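Local atomic coordinates of putative enoyl-CoA hydratase/isomerase (Mycobacterium abscessus, PDB entry 4MI2), a protein that probably isomerises the ring epoxide of phenylacetyl-CoA to an oxepin in phenylacetate degradation, as a member of the enoyl-CoA hydratase/isomerase (crotonase) family. Residues B[210-224]-B[235-248]. Numbering follows the deposited sequence. Where two conformers were deposited one is given.
Sequences PTAAFSEVKELLRRN and REASAQQRLGASRD
Leu243 lays its two methyls over the first turn of helix 211-223, CD2 reaching Ala213 N at 3.6 Å and CD1 passing along Glu216 CB. Helices 211-223 and 235-244 form an antiparallel hairpin, their axes at 176° and 10.4 Å apart at closest, in the C-terminal helical part of a crotonase fold. The methyls of Ala212 and Ala213 also touch Leu243. Leu220 packs further along, CD1 on Ala239 CB, which also sits beside Glu216 OE1, and CD2 against the carbonyl of Arg235.

On the more exposed flank Arg242 grips Glu216 side-on in a salt bridge: NE gives a 2.8 Å bond to Glu216 OE2, while Arg242 NH2 goes to Glu216 OE1. Both bonds are nearly straight and use syn sides of the carboxylate. The Glu216 chain bends at chi2 (-84°), which swings its carboxylate to the guanidinium's edge, close to its plane.

At the loop end of the hairpin, the Arg223 guanidinium lies over one face of the Arg235 guanidinium, planes 24° apart, with Arg223 NH2 3.5 Å from Arg235 NE. Arg235, extended from CG to NE, sends NH2 to Asn224 OD1 at 3.1 Å, with amide and guanidinium almost coplanar. Asn224 ND2 and Glu236 both bond Ser153 of the second subunit, so this edge of the hairpin is also a subunit interface.

At the other end Asp248 accepts backbone N-H groups of Val265 and Gly266 from the chain terminus. Its OD2 also takes a 2.7 Å bond from a water, which in turn accepts a weak one from Ala212 N.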
loop_
_atom_site.group_PDB
_atom_site.type_symbol
_atom_site.label_atom_id
_atom_site.label_comp_id
_atom_site.label_asym_id
_atom_site.label_seq_id
_atom_site.Cartn_x
_atom_site.Cartn_y
_atom_site.Cartn_z
ATOM N N PRO B 210 -11.480 -15.925 -19.859
ATOM C CA PRO B 210 -11.962 -14.774 -20.613
ATOM C C PRO B 210 -10.876 -13.719 -20.817
ATOM O O PRO B 210 -10.822 -12.717 -20.115
ATOM C CB PRO B 210 -13.121 -14.258 -19.756
ATOM C CG PRO B 210 -12.808 -14.721 -18.364
ATOM C CD PRO B 210 -12.095 -16.026 -18.521
ATOM N N THR B 211 -10.022 -13.963 -21.803
ATOM C CA THR B 211 -8.809 -13.185 -22.014
ATOM C C THR B 211 -9.070 -11.682 -22.153
ATOM O O THR B 211 -8.274 -10.875 -21.653
ATOM C CB THR B 211 -8.059 -13.713 -23.252
ATOM O OG1 THR B 211 -7.836 -15.120 -23.098
ATOM C CG2 THR B 211 -6.699 -12.989 -23.453
ATOM N N ALA B 212 -10.166 -11.301 -22.818
ATOM C CA ALA B 212 -10.496 -9.883 -22.981
ATOM C C ALA B 212 -10.854 -9.248 -21.644
ATOM O O ALA B 212 -10.466 -8.120 -21.360
ATOM C CB ALA B 212 -11.624 -9.685 -23.972
ATOM N N ALA B 213 -11.597 -9.983 -20.828
ATOM C CA ALA B 213 -11.913 -9.543 -19.488
ATOM C C ALA B 213 -10.646 -9.426 -18.639
ATOM O O ALA B 213 -10.466 -8.452 -17.926
ATOM C CB ALA B 213 -12.907 -10.499 -18.845
ATOM N N PHE B 214 -9.754 -10.402 -18.743
ATOM C CA PHE B 214 -8.507 -10.361 -17.984
ATOM C C PHE B 214 -7.669 -9.139 -18.353
ATOM O O PHE B 214 -7.126 -8.456 -17.476
ATOM C CB PHE B 214 -7.692 -11.648 -18.195
ATOM C CG PHE B 214 -8.275 -12.871 -17.528
ATOM C CD1 PHE B 214 -7.964 -14.138 -18.007
ATOM C CD2 PHE B 214 -9.103 -12.771 -16.402
ATOM C CE1 PHE B 214 -8.468 -15.279 -17.401
ATOM C CE2 PHE B 214 -9.615 -13.916 -15.792
ATOM C CZ PHE B 214 -9.299 -15.170 -16.297
ATOM N N SER B 215 -7.573 -8.877 -19.651
ATOM C CA SER B 215 -6.828 -7.727 -20.138
ATOM C C SER B 215 -7.430 -6.407 -19.646
ATOM O O SER B 215 -6.692 -5.523 -19.185
ATOM C CB SER B 215 -6.739 -7.758 -21.667
ATOM O OG SER B 215 -6.071 -8.935 -22.089
ATOM N N GLU B 216 -8.752 -6.281 -19.713
ATOM C CA GLU B 216 -9.443 -5.080 -19.222
ATOM C C GLU B 216 -9.222 -4.860 -17.719
ATOM O O GLU B 216 -8.879 -3.763 -17.298
ATOM C CB GLU B 216 -10.952 -5.165 -19.510
ATOM C CG GLU B 216 -11.308 -5.076 -20.988
ATOM C CD GLU B 216 -11.411 -3.656 -21.509
ATOM O OE1 GLU B 216 -11.128 -2.696 -20.754
ATOM O OE2 GLU B 216 -11.792 -3.490 -22.686
ATOM N N VAL B 217 -9.414 -5.897 -16.911
ATOM C CA VAL B 217 -9.301 -5.718 -15.463
ATOM C C VAL B 217 -7.854 -5.357 -15.041
ATOM O O VAL B 217 -7.638 -4.505 -14.169
ATOM C CB VAL B 217 -9.890 -6.927 -14.690
ATOM C CG1 VAL B 217 -8.956 -8.126 -14.694
ATOM C CG2 VAL B 217 -10.247 -6.532 -13.264
ATOM N N LYS B 218 -6.873 -5.962 -15.705
ATOM C CA LYS B 218 -5.455 -5.670 -15.442
ATOM C C LYS B 218 -5.118 -4.205 -15.741
ATOM O O LYS B 218 -4.371 -3.575 -15.007
ATOM C CB LYS B 218 -4.574 -6.618 -16.261
ATOM C CG LYS B 218 -3.087 -6.332 -16.255
ATOM C CD LYS B 218 -2.318 -7.529 -16.788
ATOM C CE LYS B 218 -0.886 -7.176 -17.147
ATOM N NZ LYS B 218 -0.101 -8.337 -17.653
ATOM N N GLU B 219 -5.689 -3.672 -16.813
ATOM C CA GLU B 219 -5.484 -2.284 -17.191
ATOM C C GLU B 219 -6.267 -1.360 -16.257
ATOM O O GLU B 219 -5.793 -0.275 -15.916
ATOM C CB GLU B 219 -5.881 -2.080 -18.657
ATOM C CG GLU B 219 -5.724 -0.668 -19.200
ATOM C CD GLU B 219 -4.287 -0.179 -19.285
ATOM O OE1 GLU B 219 -3.332 -0.932 -18.983
ATOM O OE2 GLU B 219 -4.113 0.998 -19.663
ATOM N N LEU B 220 -7.460 -1.778 -15.840
ATOM C CA LEU B 220 -8.207 -1.015 -14.836
ATOM C C LEU B 220 -7.422 -0.899 -13.537
ATOM O O LEU B 220 -7.304 0.198 -12.983
ATOM C CB LEU B 220 -9.566 -1.640 -14.535
ATOM C CG LEU B 220 -10.698 -1.467 -15.565
ATOM C CD1 LEU B 220 -11.880 -2.313 -15.122
ATOM C CD2 LEU B 220 -11.106 -0.006 -15.757
ATOM N N LEU B 221 -6.899 -2.027 -13.054
ATOM C CA LEU B 221 -6.086 -2.038 -11.831
ATOM C C LEU B 221 -4.897 -1.078 -11.921
ATOM O O LEU B 221 -4.622 -0.329 -10.987
ATOM C CB LEU B 221 -5.583 -3.451 -11.517
ATOM C CG LEU B 221 -6.632 -4.428 -10.981
ATOM C CD1 LEU B 221 -6.153 -5.869 -11.120
ATOM C CD2 LEU B 221 -6.962 -4.113 -9.529
ATOM N N ARG B 222 -4.216 -1.082 -13.061
ATOM C CA ARG B 222 -3.049 -0.215 -13.249
ATOM C C ARG B 222 -3.410 1.268 -13.383
ATOM O O ARG B 222 -2.765 2.117 -12.794
ATOM C CB ARG B 222 -2.242 -0.673 -14.460
ATOM C CG ARG B 222 -1.458 -1.950 -14.213
ATOM C CD ARG B 222 -0.994 -2.529 -15.529
ATOM N NE ARG B 222 0.041 -3.549 -15.376
ATOM C CZ ARG B 222 0.719 -4.084 -16.389
ATOM N NH1 ARG B 222 0.470 -3.703 -17.640
ATOM N NH2 ARG B 222 1.651 -5.001 -16.153
ATOM N N ARG B 223 -4.443 1.576 -14.151
ATOM C CA ARG B 223 -4.857 2.972 -14.345
ATOM C C ARG B 223 -5.443 3.632 -13.085
ATOM O O ARG B 223 -5.260 4.837 -12.858
ATOM C CB ARG B 223 -5.900 3.062 -15.465
ATOM C CG ARG B 223 -5.367 2.800 -16.859
ATOM C CD ARG B 223 -6.487 2.995 -17.870
ATOM N NE ARG B 223 -6.673 4.405 -18.226
ATOM C CZ ARG B 223 -7.655 4.872 -18.995
ATOM N NH1 ARG B 223 -8.588 4.052 -19.486
ATOM N NH2 ARG B 223 -7.708 6.174 -19.268
ATOM N N ASN B 224 -6.152 2.838 -12.283
ATOM C CA ASN B 224 -6.988 3.359 -11.206
ATOM C C ASN B 224 -6.321 3.345 -9.841
ATOM O O ASN B 224 -6.945 3.733 -8.852
ATOM C CB ASN B 224 -8.314 2.584 -11.142
ATOM C CG ASN B 224 -9.221 2.884 -12.322
ATOM O OD1 ASN B 224 -9.072 3.906 -12.991
ATOM N ND2 ASN B 224 -10.180 2.000 -12.573
ATOM N N ARG B 235 -14.019 4.849 -16.156
ATOM C CA ARG B 235 -13.236 3.798 -16.813
ATOM C C ARG B 235 -13.832 2.410 -16.613
ATOM O O ARG B 235 -13.832 1.596 -17.535
ATOM C CB ARG B 235 -11.793 3.809 -16.309
ATOM C CG ARG B 235 -11.011 5.037 -16.738
ATOM C CD ARG B 235 -9.829 5.262 -15.819
ATOM N NE ARG B 235 -9.164 6.539 -16.080
ATOM C CZ ARG B 235 -8.173 7.022 -15.338
ATOM N NH1 ARG B 235 -7.620 8.187 -15.647
ATOM N NH2 ARG B 235 -7.734 6.343 -14.281
ATOM N N GLU B 236 -14.324 2.146 -15.404
ATOM C CA GLU B 236 -15.006 0.891 -15.097
ATOM C C GLU B 236 -16.249 0.722 -15.966
ATOM O O GLU B 236 -16.445 -0.342 -16.550
ATOM C CB GLU B 236 -15.360 0.792 -13.599
ATOM C CG GLU B 236 -14.162 0.462 -12.701
ATOM C CD GLU B 236 -14.507 0.426 -11.216
ATOM O OE1 GLU B 236 -15.621 0.864 -10.839
ATOM O OE2 GLU B 236 -13.655 -0.036 -10.419
ATOM N N ALA B 237 -17.067 1.776 -16.082
ATOM C CA ALA B 237 -18.274 1.712 -16.932
ATOM C C ALA B 237 -17.948 1.422 -18.397
ATOM O O ALA B 237 -18.624 0.628 -19.035
ATOM C CB ALA B 237 -19.084 2.993 -16.830
ATOM N N SER B 238 -16.910 2.064 -18.935
ATOM C CA SER B 238 -16.557 1.852 -20.339
ATOM C C SER B 238 -16.079 0.435 -20.581
ATOM O O SER B 238 -16.454 -0.190 -21.589
ATOM C CB SER B 238 -15.490 2.839 -20.798
ATOM O OG SER B 238 -16.044 4.137 -20.806
ATOM N N ALA B 239 -15.254 -0.062 -19.667
ATOM C CA ALA B 239 -14.725 -1.412 -19.764
ATOM C C ALA B 239 -15.835 -2.452 -19.628
ATOM O O ALA B 239 -15.854 -3.430 -20.367
ATOM C CB ALA B 239 -13.648 -1.640 -18.709
ATOM N N GLN B 240 -16.755 -2.242 -18.694
ATOM C CA GLN B 240 -17.874 -3.165 -18.527
ATOM C C GLN B 240 -18.789 -3.192 -19.751
ATOM O O GLN B 240 -19.314 -4.251 -20.110
ATOM C CB GLN B 240 -18.701 -2.835 -17.280
ATOM C CG GLN B 240 -17.961 -2.983 -15.959
ATOM C CD GLN B 240 -17.589 -4.413 -15.627
ATOM O OE1 GLN B 240 -16.745 -5.021 -16.282
ATOM N NE2 GLN B 240 -18.204 -4.949 -14.584
ATOM N N GLN B 241 -18.977 -2.036 -20.387
ATOM C CA GLN B 241 -19.846 -1.954 -21.561
ATOM C C GLN B 241 -19.226 -2.732 -22.717
ATOM O O GLN B 241 -19.924 -3.448 -23.426
ATOM C CB GLN B 241 -20.116 -0.492 -21.953
ATOM C CG GLN B 241 -21.246 -0.277 -22.958
ATOM C CD GLN B 241 -22.637 -0.256 -22.327
ATOM O OE1 GLN B 241 -23.204 -1.310 -22.008
ATOM N NE2 GLN B 241 -23.213 0.948 -22.176
ATOM N N ARG B 242 -17.909 -2.610 -22.882
ATOM C CA ARG B 242 -17.183 -3.338 -23.930
ATOM C C ARG B 242 -17.228 -4.862 -23.725
ATOM O O ARG B 242 -17.331 -5.637 -24.694
ATOM C CB ARG B 242 -15.728 -2.892 -23.987
ATOM C CG ARG B 242 -15.492 -1.532 -24.626
ATOM C CD ARG B 242 -14.005 -1.304 -24.888
ATOM N NE ARG B 242 -13.204 -1.242 -23.662
ATOM C CZ ARG B 242 -12.997 -0.142 -22.928
ATOM N NH1 ARG B 242 -13.533 1.025 -23.270
ATOM N NH2 ARG B 242 -12.244 -0.210 -21.835
ATOM N N LEU B 243 -17.144 -5.286 -22.466
ATOM C CA LEU B 243 -17.179 -6.709 -22.126
ATOM C C LEU B 243 -18.593 -7.265 -22.158
ATOM O O LEU B 243 -18.781 -8.446 -22.426
ATOM C CB LEU B 243 -16.552 -6.947 -20.751
ATOM C CG LEU B 243 -15.046 -6.727 -20.735
ATOM C CD1 LEU B 243 -14.519 -6.762 -19.309
ATOM C CD2 LEU B 243 -14.359 -7.766 -21.610
ATOM N N GLY B 244 -19.576 -6.406 -21.894
ATOM C CA GLY B 244 -20.973 -6.792 -21.908
ATOM C C GLY B 244 -21.418 -7.280 -23.271
ATOM O O GLY B 244 -22.331 -8.090 -23.372
ATOM N N ALA B 245 -20.768 -6.776 -24.313
ATOM C CA ALA B 245 -21.089 -7.131 -25.688
ATOM C C ALA B 245 -20.180 -8.225 -26.248
ATOM O O ALA B 245 -20.350 -8.617 -27.402
ATOM C CB ALA B 245 -21.006 -5.889 -26.571
ATOM N N SER B 246 -19.227 -8.710 -25.448
ATOM C CA SER B 246 -18.298 -9.759 -25.888
ATOM C C SER B 246 -18.961 -11.139 -25.979
ATOM O O SER B 246 -19.939 -11.416 -25.290
ATOM C CB SER B 246 -17.073 -9.834 -24.949
ATOM O OG SER B 246 -17.421 -10.317 -23.659
ATOM N N ARG B 247 -18.407 -12.001 -26.830
ATOM C CA ARG B 247 -18.868 -13.391 -26.953
ATOM C C ARG B 247 -18.719 -14.122 -25.612
ATOM O O ARG B 247 -19.667 -14.726 -25.117
ATOM C CB ARG B 247 -18.093 -14.133 -28.054
ATOM N N ASP B 248 -17.527 -14.031 -25.020
ATOM C CA ASP B 248 -17.225 -14.717 -23.756
ATOM C C ASP B 248 -18.225 -14.432 -22.651
ATOM O O ASP B 248 -18.595 -15.331 -21.895
ATOM C CB ASP B 248 -15.813 -14.363 -23.275
ATOM C CG ASP B 248 -14.747 -15.105 -24.036
ATOM O OD1 ASP B 248 -15.103 -15.993 -24.837
ATOM O OD2 ASP B 248 -13.555 -14.813 -23.850
HETATM O O HOH W 1 -12.876 -12.423 -22.773
#